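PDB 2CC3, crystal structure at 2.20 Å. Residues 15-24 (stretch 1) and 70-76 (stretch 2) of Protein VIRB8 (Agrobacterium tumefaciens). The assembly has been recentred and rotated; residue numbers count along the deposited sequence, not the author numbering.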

# COMPACT_ATOMS: atom_id res chain seq x y z
N LEU A 15 -5.91 9.05 -2.72
CA LEU A 15 -5.57 9.62 -4.02
C LEU A 15 -4.09 9.55 -4.28
O LEU A 15 -3.67 9.24 -5.41
CB LEU A 15 -6.10 11.05 -4.16
CG LEU A 15 -7.63 11.19 -4.26
CD1 LEU A 15 -8.06 12.64 -4.02
CD2 LEU A 15 -8.15 10.70 -5.59
N TRP A 16 -3.30 9.73 -3.22
CA TRP A 16 -1.84 9.57 -3.29
C TRP A 16 -1.43 8.15 -3.47
O TRP A 16 -0.51 7.83 -4.24
CB TRP A 16 -1.14 10.13 -2.05
CG TRP A 16 0.28 9.72 -2.04
CD1 TRP A 16 0.89 8.89 -1.14
CD2 TRP A 16 1.27 10.05 -3.01
NE1 TRP A 16 2.20 8.69 -1.48
CE2 TRP A 16 2.47 9.39 -2.62
CE3 TRP A 16 1.28 10.83 -4.18
CZ2 TRP A 16 3.66 9.50 -3.36
CZ3 TRP A 16 2.46 10.92 -4.91
CH2 TRP A 16 3.62 10.26 -4.50
N GLU A 17 -2.08 7.26 -2.74
CA GLU A 17 -1.86 5.83 -2.96
C GLU A 17 -2.22 5.46 -4.42
O GLU A 17 -1.49 4.71 -5.08
CB GLU A 17 -2.67 5.02 -1.96
CG GLU A 17 -2.53 3.53 -2.12
CD GLU A 17 -3.63 2.77 -1.41
OE1 GLU A 17 -4.48 3.41 -0.69
OE2 GLU A 17 -3.66 1.54 -1.59
N TYR A 18 -3.32 6.02 -4.92
CA TYR A 18 -3.66 5.88 -6.35
C TYR A 18 -2.52 6.30 -7.23
O TYR A 18 -1.98 5.51 -8.04
CB TYR A 18 -4.94 6.64 -6.73
CG TYR A 18 -5.40 6.35 -8.16
CD1 TYR A 18 -6.22 5.24 -8.44
CD2 TYR A 18 -5.02 7.18 -9.23
CE1 TYR A 18 -6.65 4.97 -9.74
CE2 TYR A 18 -5.42 6.93 -10.52
CZ TYR A 18 -6.24 5.82 -10.79
OH TYR A 18 -6.64 5.55 -12.08
N VAL A 19 -2.11 7.55 -7.07
CA VAL A 19 -0.95 8.04 -7.84
C VAL A 19 0.25 7.12 -7.69
O VAL A 19 0.83 6.65 -8.69
CB VAL A 19 -0.54 9.47 -7.40
CG1 VAL A 19 0.70 9.96 -8.16
CG2 VAL A 19 -1.68 10.39 -7.60
N ARG A 20 0.62 6.83 -6.44
CA ARG A 20 1.82 6.06 -6.23
C ARG A 20 1.73 4.71 -6.94
O ARG A 20 2.66 4.29 -7.62
CB ARG A 20 2.07 5.89 -4.72
CG ARG A 20 3.34 5.17 -4.33
CD ARG A 20 3.35 4.82 -2.80
NE ARG A 20 2.42 3.73 -2.44
CZ ARG A 20 2.71 2.42 -2.41
NH1 ARG A 20 3.93 1.94 -2.72
NH2 ARG A 20 1.77 1.56 -2.05
N LEU A 21 0.61 3.99 -6.73
CA LEU A 21 0.45 2.65 -7.32
C LEU A 21 0.42 2.71 -8.86
O LEU A 21 0.94 1.83 -9.54
CB LEU A 21 -0.82 1.94 -6.78
CG LEU A 21 -0.83 1.35 -5.36
CD1 LEU A 21 -2.25 1.08 -4.96
CD2 LEU A 21 -0.01 0.08 -5.16
N ARG A 22 -0.15 3.77 -9.40
CA ARG A 22 -0.29 3.89 -10.84
C ARG A 22 1.02 4.32 -11.53
O ARG A 22 1.30 3.87 -12.64
CB ARG A 22 -1.47 4.80 -11.18
CG ARG A 22 -1.59 5.09 -12.66
CD ARG A 22 -2.94 5.62 -13.10
NE ARG A 22 -2.95 5.73 -14.57
CZ ARG A 22 -4.03 5.98 -15.28
NH1 ARG A 22 -5.20 6.14 -14.68
NH2 ARG A 22 -3.95 6.06 -16.59
N GLU A 23 1.82 5.15 -10.86
CA GLU A 23 2.97 5.77 -11.50
C GLU A 23 4.30 5.10 -11.13
O GLU A 23 5.32 5.33 -11.79
CB GLU A 23 3.00 7.29 -11.19
CG GLU A 23 1.72 8.08 -11.58
CD GLU A 23 1.36 7.98 -13.08
OE1 GLU A 23 2.28 7.68 -13.88
OE2 GLU A 23 0.17 8.20 -13.44
N SER A 24 4.27 4.29 -10.06
CA SER A 24 5.38 3.43 -9.65
C SER A 24 5.45 2.22 -10.56
O SER A 24 4.47 1.89 -11.23
CB SER A 24 5.15 2.93 -8.23
OG SER A 24 5.87 3.70 -7.32
N ARG A 70 13.00 -0.04 -12.24
CA ARG A 70 11.89 0.35 -11.38
C ARG A 70 11.66 1.84 -11.52
O ARG A 70 12.58 2.58 -11.86
CB ARG A 70 12.24 0.07 -9.91
CG ARG A 70 11.96 -1.33 -9.44
CD ARG A 70 12.96 -1.76 -8.36
NE ARG A 70 12.68 -1.18 -7.04
CZ ARG A 70 12.99 -1.77 -5.88
NH1 ARG A 70 13.58 -2.97 -5.88
NH2 ARG A 70 12.71 -1.18 -4.72
N LEU A 71 10.43 2.25 -11.21
CA LEU A 71 10.04 3.65 -11.09
C LEU A 71 9.55 3.86 -9.67
O LEU A 71 8.70 3.13 -9.19
CB LEU A 71 8.93 4.00 -12.10
CG LEU A 71 9.23 4.03 -13.61
CD1 LEU A 71 7.95 3.92 -14.47
CD2 LEU A 71 10.04 5.24 -14.04
N GLU A 72 10.14 4.85 -8.99
CA GLU A 72 9.72 5.28 -7.66
C GLU A 72 9.12 6.70 -7.63
O GLU A 72 9.51 7.57 -8.40
CB GLU A 72 10.88 5.16 -6.66
CG GLU A 72 11.11 3.73 -6.23
CD GLU A 72 12.41 3.53 -5.48
OE1 GLU A 72 12.87 4.49 -4.79
OE2 GLU A 72 12.98 2.41 -5.58
N VAL A 73 8.18 6.92 -6.70
CA VAL A 73 7.38 8.13 -6.66
C VAL A 73 7.45 8.72 -5.25
O VAL A 73 7.22 8.03 -4.26
CB VAL A 73 5.93 7.86 -7.19
CG1 VAL A 73 4.95 8.93 -6.77
CG2 VAL A 73 5.94 7.75 -8.71
N GLU A 74 7.82 10.00 -5.19
CA GLU A 74 7.88 10.75 -3.94
C GLU A 74 6.81 11.79 -3.97
O GLU A 74 6.80 12.58 -4.90
CB GLU A 74 9.19 11.53 -3.89
CG GLU A 74 10.39 10.89 -3.27
CD GLU A 74 11.69 11.58 -3.74
OE1 GLU A 74 11.66 12.82 -3.98
OE2 GLU A 74 12.72 10.89 -3.86
N HIS A 75 5.96 11.87 -2.95
CA HIS A 75 4.97 12.94 -2.88
C HIS A 75 5.69 14.28 -2.80
O HIS A 75 6.76 14.36 -2.16
CB HIS A 75 4.10 12.76 -1.65
CG HIS A 75 2.91 13.68 -1.58
ND1 HIS A 75 2.80 14.69 -0.65
CD2 HIS A 75 1.74 13.69 -2.28
CE1 HIS A 75 1.64 15.30 -0.79
NE2 HIS A 75 0.98 14.70 -1.77
N ILE A 76 5.12 15.32 -3.42
CA ILE A 76 5.57 16.69 -3.14
C ILE A 76 4.45 17.54 -2.56
O ILE A 76 4.61 18.10 -1.48
CB ILE A 76 6.22 17.35 -4.34
CG1 ILE A 76 7.53 16.65 -4.69
CG2 ILE A 76 6.37 18.88 -4.08
CD1 ILE A 76 8.03 16.98 -6.07

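A helix, residues 15-23, lies nearly antiparallel to the strand 70-76, their N-to-C directions 160° apart and their axes 8.0 Å apart at closest approach. Because side chains alternate along a strand, Leu71, Val73 and His75 point toward the helix while Glu72, Glu74 and Ile76 point away, which keeps the charged carboxylates out of a largely apolar contact.

Trp16 dominates one end. Its t rotamer (chi1 170°) carries the indole from the helix to the strand, where the broad ring covers backbone as well as side chains: CH2 of Trp16 lies 3.2 Å from N of His75. His75, also t at chi1, places its CB over the face of the six-membered ring, 3.7 Å from the centroid and 12° off the normal, a good CH-pi geometry. The imidazole then stands edge-on to that face, with planes at 75°, so the polarised C-H at CD2 of His75, 3.5 Å from CE3 of Trp16, can meet the indole pi cloud.

Val73 occupies the middle of the contact. Its compact branched side chain, with chi1 at 162°, sends CG1 toward Trp16, an approach modelled too tightly to interpret closely, and CG2 to 3.9 Å from CB of Glu23. Glu23 contributes its aliphatic base here; with chi1 and chi2 both m, its end leads away, and OE2 is hydrogen-bonded elsewhere in the structure.

At the other end, Ser24 leaves helical phi/psi and the backbones approach closely: CA of Ser24 makes a C-H...O contact with O of Leu71 at 3.4 Å. The short hydroxyl side chain, at an off-rotamer chi1 of -99°, lets OG of Ser24 reach O of Leu71, though only as a weak hydrogen bond at 3.4 Å. Leu71, m at chi1 and t at chi2, turns its CB to 3.9 Å from O of Glu23, laying apolar surface against the end of the helix.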